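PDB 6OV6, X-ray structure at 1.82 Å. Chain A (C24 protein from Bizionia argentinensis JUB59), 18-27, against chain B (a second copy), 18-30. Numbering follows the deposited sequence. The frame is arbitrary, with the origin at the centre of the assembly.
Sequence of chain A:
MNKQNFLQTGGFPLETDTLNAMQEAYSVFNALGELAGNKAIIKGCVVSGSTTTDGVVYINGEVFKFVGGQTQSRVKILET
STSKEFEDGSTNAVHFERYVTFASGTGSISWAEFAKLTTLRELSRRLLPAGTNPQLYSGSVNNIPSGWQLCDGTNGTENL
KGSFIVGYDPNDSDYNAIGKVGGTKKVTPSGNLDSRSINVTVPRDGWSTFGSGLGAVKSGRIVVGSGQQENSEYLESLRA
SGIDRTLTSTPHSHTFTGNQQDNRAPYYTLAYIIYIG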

ATOM      1  N   THR A  18     -40.199  44.781 -30.393  1.00 64.12           N
ATOM      2  CA  THR A  18     -39.167  43.796 -30.721  1.00 63.65           C
ATOM      3  C   THR A  18     -37.843  44.017 -29.968  1.00 65.88           C
ATOM      4  O   THR A  18     -37.109  43.045 -29.745  1.00 64.22           O
ATOM      5  CB  THR A  18     -39.027  43.566 -32.242  1.00 72.86           C
ATOM      6  OG1 THR A  18     -38.845  44.812 -32.921  1.00 69.93           O
ATOM      7  CG2 THR A  18     -40.216  42.803 -32.832  1.00 72.28           C
ATOM      8  N   LEU A  19     -37.551  45.275 -29.542  1.00 62.04           N
ATOM      9  CA  LEU A  19     -36.347  45.545 -28.734  1.00 61.63           C
ATOM     10  C   LEU A  19     -36.497  44.942 -27.310  1.00 62.12           C
ATOM     11  O   LEU A  19     -35.481  44.649 -26.669  1.00 60.78           O
ATOM     12  CB  LEU A  19     -35.977  47.039 -28.680  1.00 62.10           C
ATOM     13  CG  LEU A  19     -35.559  47.710 -30.002  1.00 67.21           C
ATOM     14  CD1 LEU A  19     -35.606  49.233 -29.878  1.00 67.28           C
ATOM     15  CD2 LEU A  19     -34.162  47.253 -30.471  1.00 70.08           C
ATOM     16  N   ASN A  20     -37.777  44.746 -26.844  1.00 56.20           N
ATOM     17  CA  ASN A  20     -38.162  44.090 -25.585  1.00 55.32           C
ATOM     18  C   ASN A  20     -37.742  42.610 -25.678  1.00 57.27           C
ATOM     19  O   ASN A  20     -37.074  42.088 -24.775  1.00 56.07           O
ATOM     20  CB  ASN A  20     -39.690  44.159 -25.347  1.00 55.46           C
ATOM     21  CG  ASN A  20     -40.285  45.512 -24.980  1.00 71.89           C
ATOM     22  OD1 ASN A  20     -39.816  46.579 -25.402  1.00 78.11           O
ATOM     23  ND2 ASN A  20     -41.421  45.487 -24.286  1.00 44.66           N
ATOM     24  N   ALA A  21     -38.116  41.955 -26.807  1.00 51.28           N
ATOM     25  CA  ALA A  21     -37.779  40.560 -27.111  1.00 49.96           C
ATOM     26  C   ALA A  21     -36.267  40.411 -27.286  1.00 50.53           C
ATOM     27  O   ALA A  21     -35.720  39.389 -26.891  1.00 51.65           O
ATOM     28  CB  ALA A  21     -38.517  40.102 -28.368  1.00 50.46           C
ATOM     29  N   MET A  22     -35.597  41.439 -27.818  1.00 44.33           N
ATOM     30  CA  MET A  22     -34.157  41.476 -28.007  1.00 43.60           C
ATOM     31  C   MET A  22     -33.392  41.488 -26.671  1.00 48.26           C
ATOM     32  O   MET A  22     -32.401  40.753 -26.517  1.00 46.47           O
ATOM     33  CB  MET A  22     -33.768  42.700 -28.824  1.00 46.04           C
ATOM     34  CG  MET A  22     -32.560  42.463 -29.684  1.00 51.43           C
ATOM     35  SD  MET A  22     -32.636  43.376 -31.257  1.00 57.26           S
ATOM     36  CE  MET A  22     -34.311  43.011 -31.781  1.00 53.19           C
ATOM     37  N   GLN A  23     -33.831  42.368 -25.731  1.00 42.99           N
ATOM     38  CA  GLN A  23     -33.215  42.552 -24.425  1.00 42.04           C
ATOM     39  C   GLN A  23     -33.431  41.295 -23.614  1.00 48.01           C
ATOM     40  O   GLN A  23     -32.488  40.804 -22.995  1.00 47.82           O
ATOM     41  CB  GLN A  23     -33.818  43.766 -23.682  1.00 42.74           C
ATOM     42  CG  GLN A  23     -33.109  44.084 -22.331  1.00 43.31           C
ATOM     43  CD  GLN A  23     -34.024  44.497 -21.182  1.00 63.24           C
ATOM     44  OE1 GLN A  23     -35.222  44.156 -21.128  1.00 54.44           O
ATOM     45  NE2 GLN A  23     -33.468  45.243 -20.212  1.00 48.40           N
ATOM     46  N   GLU A  24     -34.672  40.783 -23.635  1.00 45.54           N
ATOM     47  CA  GLU A  24     -35.075  39.566 -22.926  1.00 46.42           C
ATOM     48  C   GLU A  24     -34.260  38.397 -23.425  1.00 47.90           C
ATOM     49  O   GLU A  24     -33.880  37.529 -22.621  1.00 47.28           O
ATOM     50  CB  GLU A  24     -36.581  39.288 -23.096  1.00 48.56           C
ATOM     51  CG  GLU A  24     -37.474  40.053 -22.123  1.00 60.14           C
ATOM     52  CD  GLU A  24     -38.964  39.878 -22.364  1.00 83.42           C
ATOM     53  OE1 GLU A  24     -39.437  38.718 -22.396  1.00 86.76           O
ATOM     54  OE2 GLU A  24     -39.663  40.906 -22.516  1.00 71.53           O
ATOM     55  N   ALA A  25     -33.937  38.415 -24.744  1.00 42.95           N
ATOM     56  CA  ALA A  25     -33.131  37.388 -25.398  1.00 41.67           C
ATOM     57  C   ALA A  25     -31.724  37.407 -24.857  1.00 40.29           C
ATOM     58  O   ALA A  25     -31.336  36.419 -24.258  1.00 39.07           O
ATOM     59  CB  ALA A  25     -33.127  37.564 -26.913  1.00 42.55           C
ATOM     60  N   TYR A  26     -30.982  38.531 -24.990  1.00 36.34           N
ATOM     61  CA  TYR A  26     -29.607  38.556 -24.481  1.00 36.74           C
ATOM     62  C   TYR A  26     -29.486  38.514 -22.950  1.00 36.74           C
ATOM     63  O   TYR A  26     -28.443  38.074 -22.455  1.00 32.82           O
ATOM     64  CB  TYR A  26     -28.699  39.631 -25.138  1.00 39.24           C
ATOM     65  CG  TYR A  26     -28.966  41.070 -24.721  1.00 45.39           C
ATOM     66  CD1 TYR A  26     -28.584  41.535 -23.467  1.00 47.62           C
ATOM     67  CD2 TYR A  26     -29.510  41.992 -25.619  1.00 48.39           C
ATOM     68  CE1 TYR A  26     -28.827  42.849 -23.073  1.00 51.03           C
ATOM     69  CE2 TYR A  26     -29.750  43.318 -25.239  1.00 50.43           C
ATOM     70  CZ  TYR A  26     -29.397  43.743 -23.964  1.00 62.17           C
ATOM     71  OH  TYR A  26     -29.628  45.035 -23.551  1.00 68.12           O
ATOM     72  N   SER A  27     -30.539  38.981 -22.202  1.00 30.83           N
ATOM     73  CA  SER A  27     -30.451  38.990 -20.734  1.00 31.06           C
ATOM     74  C   SER A  27     -30.276  37.590 -20.160  1.00 32.67           C
ATOM     75  O   SER A  27     -29.659  37.443 -19.093  1.00 31.89           O
ATOM     76  CB  SER A  27     -31.637  39.703 -20.092  1.00 34.33           C
ATOM     77  OG  SER A  27     -32.842  39.047 -20.433  1.00 46.66           O
TER
ATOM     78  N   THR B  18     -30.540  54.451 -27.374  1.00 92.09           N
ATOM     79  CA  THR B  18     -30.549  53.340 -26.419  1.00 91.73           C
ATOM     80  C   THR B  18     -29.864  52.068 -26.933  1.00 94.75           C
ATOM     81  O   THR B  18     -29.498  51.218 -26.121  1.00 94.60           O
ATOM     82  CB  THR B  18     -31.955  53.083 -25.843  1.00101.94           C
ATOM     83  OG1 THR B  18     -32.925  53.062 -26.893  1.00101.68           O
ATOM     84  CG2 THR B  18     -32.347  54.096 -24.764  1.00101.33           C
ATOM     85  N   LEU B  19     -29.666  51.949 -28.268  1.00 90.11           N
ATOM     86  CA  LEU B  19     -29.008  50.798 -28.906  1.00 89.03           C
ATOM     87  C   LEU B  19     -27.530  50.678 -28.493  1.00 91.68           C
ATOM     88  O   LEU B  19     -26.987  49.576 -28.534  1.00 91.29           O
ATOM     89  CB  LEU B  19     -29.159  50.825 -30.448  1.00 88.76           C
ATOM     90  CG  LEU B  19     -30.566  50.596 -31.032  1.00 92.83           C
ATOM     91  CD1 LEU B  19     -30.644  51.089 -32.456  1.00 93.16           C
ATOM     92  CD2 LEU B  19     -30.962  49.136 -30.999  1.00 93.91           C
ATOM     93  N   ASN B  20     -26.897  51.807 -28.085  1.00 87.35           N
ATOM     94  CA  ASN B  20     -25.513  51.879 -27.603  1.00 87.06           C
ATOM     95  C   ASN B  20     -25.439  51.167 -26.256  1.00 90.29           C
ATOM     96  O   ASN B  20     -24.546  50.342 -26.046  1.00 90.30           O
ATOM     97  CB  ASN B  20     -25.083  53.334 -27.450  1.00 87.88           C
ATOM     98  N   ALA B  21     -26.415  51.462 -25.361  1.00 85.87           N
ATOM     99  CA  ALA B  21     -26.565  50.842 -24.041  1.00 84.93           C
ATOM    100  C   ALA B  21     -26.980  49.374 -24.225  1.00 84.84           C
ATOM    101  O   ALA B  21     -26.581  48.523 -23.431  1.00 84.65           O
ATOM    102  CB  ALA B  21     -27.621  51.587 -23.233  1.00 85.87           C
ATOM    103  N   MET B  22     -27.736  49.096 -25.327  1.00 77.33           N
ATOM    104  CA  MET B  22     -28.251  47.798 -25.795  1.00 74.84           C
ATOM    105  C   MET B  22     -27.288  47.124 -26.834  1.00 71.78           C
ATOM    106  O   MET B  22     -27.736  46.571 -27.845  1.00 71.86           O
ATOM    107  CB  MET B  22     -29.672  47.981 -26.377  1.00 77.46           C
ATOM    108  CG  MET B  22     -30.603  46.810 -26.152  1.00 81.25           C
ATOM    109  SD  MET B  22     -31.964  46.792 -27.354  1.00 85.60           S
ATOM    110  CE  MET B  22     -31.227  45.823 -28.651  1.00 82.41           C
ATOM    111  N   GLN B  23     -25.971  47.271 -26.602  1.00 62.59           N
ATOM    112  CA  GLN B  23     -24.829  46.651 -27.281  1.00 60.82           C
ATOM    113  C   GLN B  23     -23.726  46.508 -26.240  1.00 59.83           C
ATOM    114  O   GLN B  23     -23.158  45.437 -26.133  1.00 56.56           O
ATOM    115  CB  GLN B  23     -24.327  47.428 -28.513  1.00 62.49           C
ATOM    116  CG  GLN B  23     -23.215  46.704 -29.299  1.00 76.55           C
ATOM    117  CD  GLN B  23     -22.207  47.647 -29.906  1.00103.55           C
ATOM    118  OE1 GLN B  23     -21.654  48.534 -29.240  1.00100.45           O
ATOM    119  NE2 GLN B  23     -21.924  47.454 -31.186  1.00 99.50           N
ATOM    120  N   GLU B  24     -23.439  47.568 -25.455  1.00 57.75           N
ATOM    121  CA  GLU B  24     -22.438  47.517 -24.376  1.00 57.88           C
ATOM    122  C   GLU B  24     -22.890  46.516 -23.280  1.00 59.23           C
ATOM    123  O   GLU B  24     -22.052  45.790 -22.721  1.00 57.90           O
ATOM    124  CB  GLU B  24     -22.234  48.906 -23.783  1.00 59.17           C
ATOM    125  N   ALA B  25     -24.229  46.447 -23.026  1.00 54.06           N
ATOM    126  CA  ALA B  25     -24.831  45.515 -22.066  1.00 53.64           C
ATOM    127  C   ALA B  25     -24.498  44.067 -22.439  1.00 55.76           C
ATOM    128  O   ALA B  25     -23.980  43.334 -21.594  1.00 56.23           O
ATOM    129  CB  ALA B  25     -26.340  45.708 -21.987  1.00 54.27           C
ATOM    130  N   TYR B  26     -24.750  43.672 -23.701  1.00 50.29           N
ATOM    131  CA  TYR B  26     -24.429  42.314 -24.127  1.00 49.78           C
ATOM    132  C   TYR B  26     -22.944  42.044 -24.408  1.00 52.00           C
ATOM    133  O   TYR B  26     -22.528  40.881 -24.338  1.00 50.77           O
ATOM    134  CB  TYR B  26     -25.407  41.722 -25.183  1.00 51.41           C
ATOM    135  CG  TYR B  26     -25.275  42.236 -26.595  1.00 53.49           C
ATOM    136  CD1 TYR B  26     -24.195  41.873 -27.389  1.00 55.35           C
ATOM    137  CD2 TYR B  26     -26.279  43.005 -27.171  1.00 54.91           C
ATOM    138  CE1 TYR B  26     -24.077  42.328 -28.695  1.00 56.79           C
ATOM    139  CE2 TYR B  26     -26.175  43.462 -28.481  1.00 55.95           C
ATOM    140  CZ  TYR B  26     -25.077  43.109 -29.242  1.00 64.42           C
ATOM    141  OH  TYR B  26     -24.953  43.559 -30.530  1.00 69.85           O
ATOM    142  N   SER B  27     -22.130  43.093 -24.680  1.00 46.25           N
ATOM    143  CA  SER B  27     -20.698  42.910 -24.947  1.00 45.59           C
ATOM    144  C   SER B  27     -19.932  42.262 -23.763  1.00 47.35           C
ATOM    145  O   SER B  27     -18.942  41.567 -24.014  1.00 47.94           O
ATOM    146  CB  SER B  27     -20.043  44.246 -25.301  1.00 53.41           C
ATOM    147  OG  SER B  27     -20.556  44.809 -26.503  1.00 68.39           O
ATOM    148  N   VAL B  28     -20.405  42.465 -22.481  1.00 39.91           N
ATOM    149  CA  VAL B  28     -19.797  41.932 -21.228  1.00 37.26           C
ATOM    150  C   VAL B  28     -19.793  40.383 -21.210  1.00 36.35           C
ATOM    151  O   VAL B  28     -19.017  39.748 -20.471  1.00 36.89           O
ATOM    152  CB  VAL B  28     -20.450  42.537 -19.938  1.00 39.84           C
ATOM    153  CG1 VAL B  28     -21.759  41.838 -19.570  1.00 38.52           C
ATOM    154  CG2 VAL B  28     -19.478  42.532 -18.766  1.00 39.96           C
ATOM    155  N   PHE B  29     -20.658  39.794 -22.028  1.00 29.93           N
ATOM    156  CA  PHE B  29     -20.755  38.345 -22.142  1.00 31.16           C
ATOM    157  C   PHE B  29     -19.532  37.694 -22.782  1.00 33.54           C
ATOM    158  O   PHE B  29     -19.258  36.534 -22.499  1.00 32.37           O
ATOM    159  CB  PHE B  29     -22.103  37.884 -22.719  1.00 34.34           C
ATOM    160  CG  PHE B  29     -23.304  38.355 -21.917  1.00 36.79           C
ATOM    161  CD1 PHE B  29     -23.364  38.169 -20.540  1.00 40.07           C
ATOM    162  CD2 PHE B  29     -24.385  38.949 -22.543  1.00 39.74           C
ATOM    163  CE1 PHE B  29     -24.466  38.603 -19.805  1.00 41.00           C
ATOM    164  CE2 PHE B  29     -25.495  39.373 -21.803  1.00 42.48           C
ATOM    165  CZ  PHE B  29     -25.531  39.183 -20.438  1.00 40.52           C
ATOM    166  N   ASN B  30     -18.719  38.473 -23.557  1.00 29.94           N
ATOM    167  CA  ASN B  30     -17.463  37.976 -24.092  1.00 29.73           C
ATOM    168  C   ASN B  30     -16.555  37.491 -22.956  1.00 30.01           C
ATOM    169  O   ASN B  30     -15.835  36.513 -23.131  1.00 28.19           O
ATOM    170  CB  ASN B  30     -16.743  39.072 -24.882  1.00 32.68           C
ATOM    171  CG  ASN B  30     -17.149  39.068 -26.327  1.00 50.02           C
ATOM    172  OD1 ASN B  30     -16.831  38.138 -27.081  1.00 42.52           O
ATOM    173  ND2 ASN B  30     -17.939  40.055 -26.714  1.00 47.02           N
TER

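The contact is centred on Y26(A), which surrenders more surface to the opposing stretch (122 Å²) than any other residue. Its ring lies against Y26(B): CB of Y26(B) sits over one face, 3.9 Å from the centroid of the Y26(A) ring, in a CH-pi contact that sets a weakly polarised C-H group against the aromatic electrons. The two tyrosine rings meet obliquely, their centroids 5.4 Å apart and their planes at 58°. Both side chains adopt the p rotamer, yet the copies are not used equivalently, for Y26(B) gives up only 35 Å².

M22(B) approaches the edge of the Y26(A) ring, its CG 3.7 Å from Y26(A) CE2, and A25(B) adds its methyl group, CB lying 3.9 Å from Y26(A) CE1. The CA-to-CB bond of M22(B) points sideways, but the end of the side chain comes nearer, bringing CE to 3.8 Å from M22(A) CG and 3.7 Å from L19(A) CD2. Towards the N-termini the leucines close the apolar strip, with L19(A) CD2 and L19(B) CD2 3.8 Å apart.

The backbones run nearly parallel, with helix axes 14° apart in direction and 10.5 Å apart at closest approach. The nearest CA atoms across the contact belong to Y26(A) and Y26(B), at 6.4 Å. In chain B the helical pattern is disturbed at M22(B) and Q23(B), where the Q23(B) N to N20(B) O bond is weak (3.4 Å).

No hydrogen bond crosses between the stretches; the contact, which buries 410 Å² summed over both sides, is made chiefly by apolar side-chain packing. Two polar atoms of Y26(A) also meet carbon: its OH lies 3.3 Å from M22(B) CG, and its backbone O 3.3 Å from F29(B) CE2. Farther out, the serines bond within their own chains, S27(A) OG to E24(A) O (2.9 Å) and S27(B) OG to Q23(B) O (2.7 Å).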